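Local coordinates for periplasmic oligopeptide-binding protein (Burkholderia pseudomallei, PDB 3ZS6) that probably binds short peptides in the periplasm and delivers them to an ABC transporter for uptake, at residues A[35-40]-A[50-55]; A[72-77]-A[154-159]; A[80-85]-A[132-137]; A[91-96]-A[112-117]; A[218-223]-A[357-362]. All coordinates share one frame; numbering follows the deposited sequence. Where two conformers were deposited one is given.

In the fold
After helix 26-35, contact 1 closes a short loop through strand 40-42 to strand 48-60 of the five-stranded antiparallel sheet. Contact 2 then spans a long excursion, from the loop after strand 63-68 to the approach to helix 159-165. Contact 3 falls within that excursion, setting the start of helix 82-93 on strand 133-137, and contact 4 falls within contact 3, joining the other end of that helix to helix 111-115. Contacts 1, 2 and 3 touch one another, and contact 2 also touches contact 4. Contact 5 follows in series, about 35 Å or more from the others between centres, and ties helix 219-227, after strand 210-215, to helix 359-376, after strand 350-356 of the seven-stranded sheet.

Contact 1. Residues A[35-40]-A[50-55]; sequences LFEGLA and PGVAQA
Glu-37 lays its carboxylate over the peptide joining Gly-51 to Val-52, with CD 3.5 Å from Gly-51 C. Its CG stands anti to the backbone N (chi1 -180°), at the start of an extended chain that carries the carboxylate obliquely across Val-52. There the two oxygens separate: OE2 lies over Gly-51 CA, while OE1 is 3.5 Å from Val-52 CG2. Both oxygens are also fixed from outside, OE2 by the hydroxyl of Tyr-200 and OE1 by the indole N-H of Trp-201. A water bridges further, donating to Glu-37 OE2 and to Pro-50 O. The segment 35-40 here enters strand 40-42, an outer strand of the five-stranded antiparallel sheet, and Ala-40 faces Pro-50 as a non-hydrogen-bonded pair. Just ahead of it Leu-39 O takes two backbone donors, Ala-53 N at 3.0 Å in its carbonyl plane on a lone pair and Gly-51 N at 2.9 Å, tilted from that plane. Val-52 N gives Gly-38 O a nearly straight bond of 2.9 Å (177°). Val-52 CG2, anti to its own carbonyl carbon, rests 3.4 Å from Glu-37 O. Ala-53 CB lies 3.2 Å from Leu-39 O and makes an apolar contact with Leu-39 CB at 4.1 Å, beside Phe-66 and Leu-68.

Contact 2. Residues A[72-77]-A[154-159]; sequences AKWSNG and LTPVNK
Trp-74 holds its CG anti to the carbonyl carbon (chi1 -69°), and Asn-158 holds its CG anti to the backbone N (chi1 -175°); the two torsions bring one face of the indole against the side chain of the asparagine. Asn-158 CB sits 3.9 Å from the centroid of the six-membered ring, almost exactly on its normal, a CH-pi contact. The amide then continues over the same face, and ND2 comes above the pyrrole part, 3.6 Å from Trp-74 CD1. Amide and indole planes are 85° apart, so the amide stands on the ring instead of stacking on it. The far end of the indole meets the backbone and the proline ring: Trp-74 CH2 lies 3.4 Å from Asn-158 N, and 3.9 Å from Pro-156 CB. Pro-156 O is at the ring edge, 3.6 Å from Trp-74 CH2. In the tryptophan's own segment, Trp-74 to Gly-77 form a type I beta turn, closed by Gly-77 N to Trp-74 O at 3.1 Å. The contact thus sets a turn residue against a helix start: Asn-158, at the N-cap of helix 159-165, caps Ala-161 N with OD1.

Contact 3. Residues A[80-85]-A[132-137]; sequences VTAADF and YTIEVK
Asp-84 OD2 is gripped by two donors: the backbone N of Thr-81 at 2.8 Å (164°), and more weakly the indole NE1 of Trp-74. Thr-81 N reaches it on the anti side, 33° out of the carboxylate plane. With Asp-84 N returning to Thr-81 O at 2.9 Å, the turn that leads into the helix is tied in both directions. Ala-82 and Phe-85, in and after this turn, point toward the strand. Ala-82 CB presses on Ile-134 CG1 at 3.7 Å and lies 4.0 Å from Thr-133 O. Ile-134 has CG1 anti to its carbonyl carbon (chi1 -71°), which carries CD1 to the base of the Phe-85 side chain: Ile-134 CD1 is 3.7 Å from Phe-85 CB and 3.8 Å from Phe-85 CD1. The two side chains run at about a right angle to each other. At the outer end of the contact the methyl CG2 of Thr-81 lies near the ring of Tyr-132, 4.5 Å from CE1. Leu-39 and Leu-68 also touch Ile-134, and Val-52 touches Phe-85, so these side chains share one apolar layer between helix and sheet, with Leu-39 coming in from a loop. This is alpha/beta layer packing: the beginning of helix 82-93 lies on the five-stranded antiparallel sheet, over strand 133-137.

Contact 4. Residues A[91-96]-A[112-117]; sequences RLADPK and SAIIAG
Ile-114 turns its CG2 branch, anti to the backbone N, against Ala-93, meeting its CB at 3.9 Å and its carbonyl O at 3.7 Å. The C-terminal ends of two helices, 82-93 and 111-115, come together here, and each is followed by a turn motif: an Asx turn at Asp-94 on the one and a Schellman motif at Gly-117, with its positive phi, on the other. Ile-115 reaches the same carbonyl with CG1: its CB bond points away from the other segment, yet with CG1 anti to the carbonyl carbon (chi1 -68°) that branch still lies 3.7 Å from Ala-93 O, and Thr-102 packs on the side chain as well. The Pro-95 ring approaches the last turn of helix 111-115 at its carbonyls, with CD 3.3 Å from Ile-114 O and CB 3.6 Å from Ile-115 O. No hydrogen bond crosses between the segments, so the joint depends on these methyl, methylene and carbonyl contacts. Ile-114 O is meanwhile satisfied within its own turn by Gly-117 N. Asp-94, whose CB bond points away, directs OD2 to a glycerol probably from the crystallisation liquor, and OD1 serves the Asx turn: Lys-96 N donates to Asp-94 OD1 at 2.9 Å, from 53° out of the carboxylate plane.

Contact 5. Residues A[218-223]-A[357-362]; sequences NDETAL and TNDLHK
Asn-358 and Asp-219 set their side chains against each other, with amide and carboxylate planes 77° apart and Asn-358 CG 3.8 Å from Asp-219 OD2. The amide has its CG anti to the backbone N, and Asn-358 occupies the N-cap position of helix 359-376; its amide is probably modelled the wrong way round. Asp-359 follows and carries the contact. Its chi1 of 25° is far from a staggered value, and the torsion brings the carboxylate to the first backbone N-H groups of helix 219-227. OD1 uses its syn lone pair to accept from Asp-219 N at 3.3 Å, while OD2 receives a weak bond from Glu-220 N at 3.5 Å. Two helix starts thus meet, and the acid of the second sits at the N-terminal end of the first, where the helix dipole would be expected to help stabilise it. Against this, Asp-359 OD1 lies 3.3 Å from Asp-219 OD2, a like-charged pair that would tend to raise the pKa of one or both. The Asn-218 amide crosses the Asp-359 carboxylate at about a right angle, with ND2 3.0 Å from Asp-359 OD2, at an angle too poor for a hydrogen bond. Asn-218 caps its own helix, OD1 accepting from Thr-221 N at 2.9 Å in the amide plane. Leu-360 N makes a weak bond back to Asp-359 OD1, His-361 bonds through ND1 to the Tyr-262 hydroxyl, and Lys-362 N closes the first helical turn on Asn-358 O at 3.0 Å.

Contact 1. Residues A[35-40]-A[50-55]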
# COMPACT_ATOMS: atom_id res chain seq x y z
N LEU A 35 -15.76 -2.18 5.64
CA LEU A 35 -17.05 -1.66 5.14
C LEU A 35 -17.55 -2.31 3.84
O LEU A 35 -18.76 -2.36 3.59
CB LEU A 35 -16.98 -0.14 4.95
CG LEU A 35 -16.76 0.70 6.21
CD1 LEU A 35 -16.44 2.14 5.83
CD2 LEU A 35 -17.99 0.64 7.14
N PHE A 36 -16.62 -2.78 3.01
CA PHE A 36 -16.94 -3.36 1.70
C PHE A 36 -16.28 -4.72 1.54
O PHE A 36 -15.21 -4.98 2.09
CB PHE A 36 -16.45 -2.46 0.56
CG PHE A 36 -17.11 -1.11 0.50
CD1 PHE A 36 -16.61 -0.05 1.24
CD2 PHE A 36 -18.20 -0.90 -0.33
CE1 PHE A 36 -17.20 1.21 1.17
CE2 PHE A 36 -18.81 0.35 -0.40
CZ PHE A 36 -18.31 1.41 0.35
N GLU A 37 -16.92 -5.59 0.77
CA GLU A 37 -16.39 -6.92 0.51
C GLU A 37 -16.30 -7.17 -0.98
O GLU A 37 -17.29 -7.01 -1.70
CB GLU A 37 -17.30 -7.99 1.12
CG GLU A 37 -16.82 -9.42 0.90
CD GLU A 37 -17.78 -10.44 1.46
OE1 GLU A 37 -18.97 -10.43 1.06
OE2 GLU A 37 -17.35 -11.25 2.31
N GLY A 38 -15.12 -7.56 -1.45
CA GLY A 38 -14.91 -7.83 -2.86
C GLY A 38 -15.21 -9.28 -3.20
O GLY A 38 -15.79 -10.01 -2.38
N LEU A 39 -14.81 -9.70 -4.40
CA LEU A 39 -14.98 -11.10 -4.82
C LEU A 39 -14.34 -12.05 -3.81
O LEU A 39 -14.91 -13.10 -3.46
CB LEU A 39 -14.38 -11.31 -6.21
CG LEU A 39 -15.06 -10.54 -7.35
CD1 LEU A 39 -14.28 -10.60 -8.68
CD2 LEU A 39 -16.50 -11.01 -7.55
N ALA A 40 -13.16 -11.67 -3.34
CA ALA A 40 -12.40 -12.44 -2.36
C ALA A 40 -12.00 -11.56 -1.17
O ALA A 40 -12.14 -10.34 -1.23
CB ALA A 40 -11.17 -13.05 -3.01
N PRO A 50 -13.02 -16.88 0.12
CA PRO A 50 -14.25 -16.40 -0.53
C PRO A 50 -14.79 -15.12 0.08
O PRO A 50 -14.89 -15.01 1.31
CB PRO A 50 -15.24 -17.55 -0.30
CG PRO A 50 -14.37 -18.77 -0.18
CD PRO A 50 -13.12 -18.30 0.53
N GLY A 51 -15.12 -14.15 -0.77
CA GLY A 51 -15.83 -12.95 -0.35
C GLY A 51 -17.26 -13.03 -0.85
O GLY A 51 -18.02 -13.92 -0.44
N VAL A 52 -17.64 -12.13 -1.76
CA VAL A 52 -18.93 -12.23 -2.43
C VAL A 52 -18.94 -13.46 -3.34
O VAL A 52 -19.97 -14.13 -3.49
CB VAL A 52 -19.26 -10.95 -3.25
CG1 VAL A 52 -20.60 -11.10 -3.96
CG2 VAL A 52 -19.25 -9.69 -2.34
N ALA A 53 -17.78 -13.75 -3.93
CA ALA A 53 -17.62 -14.96 -4.73
C ALA A 53 -17.42 -16.17 -3.81
O ALA A 53 -16.53 -16.18 -2.96
CB ALA A 53 -16.44 -14.82 -5.70
N GLN A 54 -18.26 -17.19 -3.98
CA GLN A 54 -18.11 -18.40 -3.18
C GLN A 54 -17.06 -19.32 -3.80
O GLN A 54 -16.51 -20.19 -3.13
CB GLN A 54 -19.45 -19.12 -2.99
CG GLN A 54 -20.10 -19.58 -4.28
CD GLN A 54 -21.40 -20.34 -4.04
OE1 GLN A 54 -22.25 -19.90 -3.27
NE2 GLN A 54 -21.53 -21.49 -4.68
N ALA A 55 -16.77 -19.11 -5.08
CA ALA A 55 -15.80 -19.95 -5.79
C ALA A 55 -15.29 -19.26 -7.05
O ALA A 55 -15.93 -18.35 -7.57
CB ALA A 55 -16.43 -21.31 -6.14
O HOH W 1 -15.99 -13.39 3.41

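Contact 2. Residues A[72-77]-A[154-159]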
# COMPACT_ATOMS: atom_id res chain seq x y z
N ALA A 72 -25.59 -12.32 -0.84
CA ALA A 72 -24.84 -11.12 -0.52
C ALA A 72 -25.75 -9.89 -0.62
O ALA A 72 -26.47 -9.72 -1.60
CB ALA A 72 -23.63 -10.97 -1.44
N LYS A 73 -25.71 -9.04 0.39
CA LYS A 73 -26.59 -7.88 0.42
C LYS A 73 -25.86 -6.57 0.71
O LYS A 73 -24.84 -6.55 1.40
CB LYS A 73 -27.70 -8.08 1.45
CG LYS A 73 -28.71 -9.17 1.08
CD LYS A 73 -29.72 -9.39 2.19
CE LYS A 73 -30.80 -10.37 1.77
NZ LYS A 73 -30.22 -11.65 1.28
N TRP A 74 -26.40 -5.49 0.16
CA TRP A 74 -26.01 -4.13 0.51
C TRP A 74 -26.59 -3.78 1.88
O TRP A 74 -27.47 -4.49 2.39
CB TRP A 74 -26.52 -3.14 -0.54
CG TRP A 74 -25.84 -3.27 -1.86
CD1 TRP A 74 -26.34 -3.83 -3.00
CD2 TRP A 74 -24.51 -2.84 -2.18
NE1 TRP A 74 -25.41 -3.76 -4.01
CE2 TRP A 74 -24.27 -3.15 -3.53
CE3 TRP A 74 -23.49 -2.20 -1.45
CZ2 TRP A 74 -23.07 -2.86 -4.17
CZ3 TRP A 74 -22.30 -1.91 -2.09
CH2 TRP A 74 -22.09 -2.24 -3.44
N SER A 75 -26.12 -2.69 2.46
CA SER A 75 -26.57 -2.28 3.79
C SER A 75 -28.01 -1.78 3.80
O SER A 75 -28.62 -1.65 4.86
CB SER A 75 -25.64 -1.20 4.36
OG SER A 75 -25.55 -0.10 3.47
N ASN A 76 -28.55 -1.48 2.62
CA ASN A 76 -29.95 -1.05 2.52
C ASN A 76 -30.88 -2.21 2.18
O ASN A 76 -32.05 -2.00 1.87
CB ASN A 76 -30.10 0.07 1.48
CG ASN A 76 -29.76 -0.40 0.07
OD1 ASN A 76 -29.40 -1.56 -0.14
ND2 ASN A 76 -29.87 0.51 -0.90
N GLY A 77 -30.35 -3.42 2.22
CA GLY A 77 -31.15 -4.61 2.01
C GLY A 77 -31.22 -5.08 0.57
O GLY A 77 -31.71 -6.18 0.29
N LEU A 154 -11.18 -2.76 -5.77
CA LEU A 154 -11.98 -3.67 -6.60
C LEU A 154 -13.27 -4.15 -5.93
O LEU A 154 -14.01 -4.97 -6.49
CB LEU A 154 -11.14 -4.86 -7.13
CG LEU A 154 -9.97 -4.45 -8.06
CD1 LEU A 154 -9.16 -5.66 -8.52
CD2 LEU A 154 -10.47 -3.66 -9.27
N THR A 155 -13.56 -3.63 -4.74
CA THR A 155 -14.86 -3.89 -4.12
C THR A 155 -16.01 -3.27 -4.93
O THR A 155 -15.80 -2.32 -5.70
CB THR A 155 -14.94 -3.40 -2.66
OG1 THR A 155 -14.70 -1.99 -2.61
CG2 THR A 155 -13.92 -4.14 -1.80
N PRO A 156 -17.23 -3.80 -4.77
CA PRO A 156 -18.34 -3.28 -5.57
C PRO A 156 -18.84 -1.96 -5.00
O PRO A 156 -18.59 -1.65 -3.84
CB PRO A 156 -19.42 -4.37 -5.42
CG PRO A 156 -19.13 -5.00 -4.09
CD PRO A 156 -17.63 -4.92 -3.89
N VAL A 157 -19.51 -1.19 -5.85
CA VAL A 157 -20.12 0.07 -5.47
C VAL A 157 -21.58 0.11 -5.91
O VAL A 157 -21.91 -0.41 -6.97
CB VAL A 157 -19.37 1.25 -6.10
CG1 VAL A 157 -20.08 2.55 -5.79
CG2 VAL A 157 -17.93 1.27 -5.61
N ASN A 158 -22.43 0.73 -5.10
CA ASN A 158 -23.86 0.79 -5.37
C ASN A 158 -24.22 1.96 -6.27
O ASN A 158 -24.27 3.11 -5.83
CB ASN A 158 -24.63 0.86 -4.04
CG ASN A 158 -26.14 0.79 -4.22
OD1 ASN A 158 -26.77 1.77 -4.64
ND2 ASN A 158 -26.73 -0.35 -3.89
N LYS A 159 -24.48 1.65 -7.54
CA LYS A 159 -24.75 2.67 -8.55
C LYS A 159 -25.81 3.69 -8.12
O LYS A 159 -25.64 4.89 -8.30
CB LYS A 159 -25.15 1.99 -9.87
CG LYS A 159 -25.71 2.93 -10.93
CD LYS A 159 -26.43 2.13 -12.02
CE LYS A 159 -27.20 3.05 -12.96
NZ LYS A 159 -28.14 2.29 -13.84

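Contact 3. Residues A[80-85]-A[132-137]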
# COMPACT_ATOMS: atom_id res chain seq x y z
N VAL A 80 -26.57 -7.94 -3.72
CA VAL A 80 -25.32 -7.69 -4.44
C VAL A 80 -25.23 -8.67 -5.60
O VAL A 80 -25.30 -9.89 -5.39
CB VAL A 80 -24.10 -7.87 -3.53
CG1 VAL A 80 -22.81 -7.74 -4.33
CG2 VAL A 80 -24.14 -6.84 -2.39
N THR A 81 -25.08 -8.16 -6.82
CA THR A 81 -24.95 -9.03 -7.98
C THR A 81 -23.77 -8.68 -8.89
O THR A 81 -23.05 -7.71 -8.66
CB THR A 81 -26.22 -9.03 -8.86
OG1 THR A 81 -26.33 -7.78 -9.54
CG2 THR A 81 -27.46 -9.27 -8.01
N ALA A 82 -23.60 -9.50 -9.92
CA ALA A 82 -22.54 -9.34 -10.89
C ALA A 82 -22.53 -7.92 -11.42
O ALA A 82 -21.47 -7.30 -11.54
CB ALA A 82 -22.73 -10.33 -12.03
N ALA A 83 -23.71 -7.39 -11.73
CA ALA A 83 -23.82 -6.05 -12.26
C ALA A 83 -23.10 -5.01 -11.39
O ALA A 83 -22.54 -4.04 -11.91
CB ALA A 83 -25.29 -5.67 -12.44
N ASP A 84 -23.10 -5.22 -10.08
CA ASP A 84 -22.45 -4.27 -9.17
C ASP A 84 -20.94 -4.21 -9.39
O ASP A 84 -20.32 -3.15 -9.25
CB ASP A 84 -22.75 -4.61 -7.70
CG ASP A 84 -24.23 -4.44 -7.36
OD1 ASP A 84 -24.82 -3.42 -7.77
OD2 ASP A 84 -24.78 -5.33 -6.69
N PHE A 85 -20.34 -5.35 -9.74
CA PHE A 85 -18.90 -5.39 -10.00
C PHE A 85 -18.55 -4.81 -11.37
O PHE A 85 -17.58 -4.06 -11.51
CB PHE A 85 -18.35 -6.82 -9.83
CG PHE A 85 -18.30 -7.27 -8.39
CD1 PHE A 85 -19.40 -7.87 -7.79
CD2 PHE A 85 -17.15 -7.08 -7.63
CE1 PHE A 85 -19.36 -8.28 -6.46
CE2 PHE A 85 -17.10 -7.48 -6.31
CZ PHE A 85 -18.20 -8.08 -5.72
N TYR A 132 -25.17 -13.95 -11.00
CA TYR A 132 -24.32 -14.59 -10.01
C TYR A 132 -23.07 -15.20 -10.61
O TYR A 132 -22.40 -16.03 -9.99
CB TYR A 132 -25.10 -15.65 -9.23
CG TYR A 132 -26.33 -15.10 -8.55
CD1 TYR A 132 -26.22 -14.12 -7.56
CD2 TYR A 132 -27.60 -15.55 -8.89
CE1 TYR A 132 -27.34 -13.61 -6.93
CE2 TYR A 132 -28.73 -15.04 -8.27
CZ TYR A 132 -28.60 -14.08 -7.29
OH TYR A 132 -29.72 -13.58 -6.67
N THR A 133 -22.76 -14.80 -11.84
CA THR A 133 -21.60 -15.35 -12.53
C THR A 133 -20.82 -14.23 -13.21
O THR A 133 -21.34 -13.53 -14.08
CB THR A 133 -22.02 -16.38 -13.61
OG1 THR A 133 -22.92 -17.34 -13.04
CG2 THR A 133 -20.80 -17.08 -14.17
N ILE A 134 -19.56 -14.06 -12.80
CA ILE A 134 -18.70 -13.04 -13.39
C ILE A 134 -17.57 -13.64 -14.23
O ILE A 134 -16.90 -14.58 -13.81
CB ILE A 134 -18.08 -12.14 -12.31
CG1 ILE A 134 -19.15 -11.24 -11.70
CG2 ILE A 134 -16.93 -11.31 -12.90
CD1 ILE A 134 -18.69 -10.47 -10.49
N GLU A 135 -17.38 -13.08 -15.42
CA GLU A 135 -16.25 -13.46 -16.26
C GLU A 135 -15.27 -12.29 -16.37
O GLU A 135 -15.65 -11.18 -16.75
CB GLU A 135 -16.73 -13.87 -17.65
CG GLU A 135 -15.60 -14.20 -18.61
CD GLU A 135 -16.06 -14.32 -20.04
OE1 GLU A 135 -16.28 -13.28 -20.69
OE2 GLU A 135 -16.22 -15.47 -20.52
N VAL A 136 -14.01 -12.53 -16.03
CA VAL A 136 -12.96 -11.53 -16.22
C VAL A 136 -11.91 -11.99 -17.23
O VAL A 136 -11.30 -13.05 -17.06
CB VAL A 136 -12.27 -11.16 -14.88
CG1 VAL A 136 -11.18 -10.11 -15.12
CG2 VAL A 136 -13.29 -10.64 -13.89
N LYS A 137 -11.73 -11.20 -18.28
CA LYS A 137 -10.67 -11.43 -19.25
C LYS A 137 -9.49 -10.52 -18.90
O LYS A 137 -9.69 -9.33 -18.67
CB LYS A 137 -11.15 -11.10 -20.66
CG LYS A 137 -12.31 -11.96 -21.15
CD LYS A 137 -11.81 -13.20 -21.87
CE LYS A 137 -12.97 -13.99 -22.45
NZ LYS A 137 -12.50 -15.20 -23.16

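Contact 4. Residues A[91-96]-A[112-117]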
# COMPACT_ATOMS: atom_id res chain seq x y z
N ARG A 91 -16.24 1.96 -13.66
CA ARG A 91 -16.13 3.26 -13.02
C ARG A 91 -14.68 3.57 -12.62
O ARG A 91 -14.17 4.66 -12.85
CB ARG A 91 -17.05 3.30 -11.79
CG ARG A 91 -16.95 4.55 -10.94
CD ARG A 91 -17.99 4.50 -9.84
NE ARG A 91 -18.00 5.70 -9.02
CZ ARG A 91 -17.45 5.79 -7.81
NH1 ARG A 91 -16.84 4.74 -7.26
NH2 ARG A 91 -17.51 6.94 -7.14
N LEU A 92 -14.01 2.57 -12.03
CA LEU A 92 -12.61 2.69 -11.66
C LEU A 92 -11.72 2.98 -12.87
O LEU A 92 -10.81 3.82 -12.81
CB LEU A 92 -12.15 1.40 -10.97
CG LEU A 92 -10.69 1.37 -10.48
CD1 LEU A 92 -10.45 2.47 -9.45
CD2 LEU A 92 -10.35 0.02 -9.89
N ALA A 93 -11.99 2.28 -13.97
CA ALA A 93 -11.20 2.41 -15.20
C ALA A 93 -11.44 3.75 -15.91
O ALA A 93 -10.52 4.31 -16.51
CB ALA A 93 -11.50 1.26 -16.14
N ASP A 94 -12.66 4.25 -15.83
CA ASP A 94 -13.04 5.51 -16.49
C ASP A 94 -12.19 6.70 -16.03
O ASP A 94 -12.24 7.08 -14.87
CB ASP A 94 -14.52 5.78 -16.19
CG ASP A 94 -15.07 6.94 -16.98
OD1 ASP A 94 -14.29 7.70 -17.60
OD2 ASP A 94 -16.31 7.11 -16.96
N PRO A 95 -11.41 7.31 -16.94
CA PRO A 95 -10.55 8.42 -16.49
C PRO A 95 -11.37 9.62 -15.99
O PRO A 95 -10.84 10.46 -15.27
CB PRO A 95 -9.74 8.78 -17.74
CG PRO A 95 -10.57 8.26 -18.90
CD PRO A 95 -11.23 7.01 -18.37
N LYS A 96 -12.64 9.69 -16.38
CA LYS A 96 -13.49 10.77 -15.88
C LYS A 96 -13.75 10.65 -14.39
O LYS A 96 -14.05 11.63 -13.72
CB LYS A 96 -14.79 10.87 -16.68
CG LYS A 96 -14.61 11.59 -18.03
CD LYS A 96 -15.85 11.48 -18.90
CE LYS A 96 -15.55 11.94 -20.32
NZ LYS A 96 -16.74 11.78 -21.22
N SER A 112 -6.12 -0.60 -20.15
CA SER A 112 -5.14 0.40 -20.56
C SER A 112 -5.72 1.43 -21.54
O SER A 112 -5.59 2.64 -21.34
CB SER A 112 -3.92 -0.26 -21.22
OG SER A 112 -3.22 -1.07 -20.29
N ALA A 113 -6.35 0.93 -22.60
CA ALA A 113 -6.94 1.79 -23.61
C ALA A 113 -8.01 2.69 -22.99
O ALA A 113 -8.12 3.87 -23.33
CB ALA A 113 -7.52 0.96 -24.74
N ILE A 114 -8.81 2.13 -22.09
CA ILE A 114 -9.87 2.89 -21.44
C ILE A 114 -9.30 4.01 -20.55
O ILE A 114 -9.72 5.16 -20.62
CB ILE A 114 -10.76 1.95 -20.61
CG1 ILE A 114 -11.52 1.00 -21.54
CG2 ILE A 114 -11.70 2.75 -19.70
CD1 ILE A 114 -12.07 -0.23 -20.84
N ILE A 115 -8.33 3.65 -19.71
CA ILE A 115 -7.64 4.61 -18.86
C ILE A 115 -7.05 5.75 -19.70
O ILE A 115 -7.05 6.91 -19.29
CB ILE A 115 -6.52 3.91 -18.07
CG1 ILE A 115 -7.14 2.95 -17.05
CG2 ILE A 115 -5.59 4.94 -17.39
CD1 ILE A 115 -6.18 1.89 -16.52
N ALA A 116 -6.54 5.40 -20.88
CA ALA A 116 -5.96 6.38 -21.78
C ALA A 116 -7.03 7.18 -22.53
O ALA A 116 -6.73 8.14 -23.24
CB ALA A 116 -5.02 5.70 -22.77
N GLY A 117 -8.29 6.77 -22.39
CA GLY A 117 -9.38 7.46 -23.05
C GLY A 117 -9.56 7.10 -24.51
O GLY A 117 -10.24 7.80 -25.26

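Contact 5. Residues A[218-223]-A[357-362]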
# COMPACT_ATOMS: atom_id res chain seq x y z
N ASN A 218 1.19 10.50 16.07
CA ASN A 218 2.35 10.32 16.92
C ASN A 218 2.34 8.96 17.63
O ASN A 218 1.44 8.67 18.41
CB ASN A 218 2.40 11.45 17.94
CG ASN A 218 3.65 11.43 18.80
OD1 ASN A 218 3.74 10.67 19.76
ND2 ASN A 218 4.62 12.27 18.45
N ASP A 219 3.35 8.13 17.36
CA ASP A 219 3.38 6.77 17.91
C ASP A 219 3.49 6.75 19.43
O ASP A 219 2.98 5.84 20.09
CB ASP A 219 4.51 5.96 17.27
CG ASP A 219 4.30 5.73 15.78
OD1 ASP A 219 3.23 5.20 15.41
OD2 ASP A 219 5.19 6.07 14.98
N GLU A 220 4.15 7.75 20.00
CA GLU A 220 4.27 7.84 21.46
C GLU A 220 2.92 8.09 22.12
O GLU A 220 2.60 7.48 23.14
CB GLU A 220 5.28 8.91 21.87
CG GLU A 220 6.67 8.36 22.16
CD GLU A 220 6.72 7.51 23.42
OE1 GLU A 220 5.74 7.52 24.20
OE2 GLU A 220 7.74 6.82 23.63
N THR A 221 2.14 9.00 21.54
CA THR A 221 0.79 9.27 22.02
C THR A 221 -0.07 8.01 21.88
O THR A 221 -0.86 7.68 22.77
CB THR A 221 0.14 10.41 21.21
OG1 THR A 221 0.81 11.65 21.50
CG2 THR A 221 -1.34 10.53 21.55
N ALA A 222 0.10 7.30 20.77
CA ALA A 222 -0.60 6.03 20.56
C ALA A 222 -0.25 5.03 21.66
O ALA A 222 -1.12 4.32 22.17
CB ALA A 222 -0.25 5.44 19.19
N LEU A 223 1.03 5.00 22.03
CA LEU A 223 1.51 4.10 23.08
C LEU A 223 0.87 4.42 24.43
O LEU A 223 0.44 3.52 25.15
CB LEU A 223 3.04 4.17 23.17
CG LEU A 223 3.75 3.30 24.22
CD1 LEU A 223 3.39 1.84 24.03
CD2 LEU A 223 5.27 3.50 24.14
N THR A 357 3.81 14.25 9.15
CA THR A 357 4.02 14.42 10.58
C THR A 357 3.95 13.11 11.35
O THR A 357 2.92 12.42 11.32
CB THR A 357 2.97 15.41 11.16
OG1 THR A 357 2.96 16.61 10.36
CG2 THR A 357 3.29 15.75 12.62
N ASN A 358 5.05 12.77 12.01
CA ASN A 358 5.23 11.53 12.75
C ASN A 358 6.65 11.45 13.33
O ASN A 358 7.59 11.92 12.70
CB ASN A 358 4.97 10.31 11.86
CG ASN A 358 5.28 9.00 12.56
OD1 ASN A 358 4.47 8.49 13.32
ND2 ASN A 358 6.46 8.46 12.30
N ASP A 359 6.80 10.85 14.51
CA ASP A 359 8.11 10.86 15.17
C ASP A 359 9.15 9.99 14.46
O ASP A 359 10.30 10.39 14.34
CB ASP A 359 8.02 10.51 16.67
CG ASP A 359 6.79 9.67 17.02
OD1 ASP A 359 6.31 8.90 16.16
OD2 ASP A 359 6.30 9.80 18.16
N LEU A 360 8.77 8.80 13.99
CA LEU A 360 9.73 8.00 13.22
C LEU A 360 10.19 8.73 11.95
O LEU A 360 11.38 8.82 11.67
CB LEU A 360 9.15 6.64 12.84
CG LEU A 360 10.03 5.98 11.76
CD1 LEU A 360 11.34 5.50 12.37
CD2 LEU A 360 9.31 4.85 11.05
N HIS A 361 9.24 9.26 11.19
CA HIS A 361 9.58 9.91 9.92
C HIS A 361 10.48 11.10 10.14
O HIS A 361 11.40 11.35 9.36
CB HIS A 361 8.33 10.32 9.15
CG HIS A 361 7.48 9.16 8.72
ND1 HIS A 361 8.02 7.96 8.30
CD2 HIS A 361 6.13 9.01 8.65
CE1 HIS A 361 7.04 7.12 8.00
NE2 HIS A 361 5.89 7.74 8.20
N LYS A 362 10.22 11.85 11.21
CA LYS A 362 11.06 12.99 11.53
C LYS A 362 12.49 12.55 11.84
O LYS A 362 13.45 13.17 11.37
CB LYS A 362 10.48 13.79 12.71
CG LYS A 362 11.37 14.96 13.11
CD LYS A 362 10.73 15.85 14.18
CE LYS A 362 11.55 17.12 14.38
NZ LYS A 362 11.00 18.00 15.45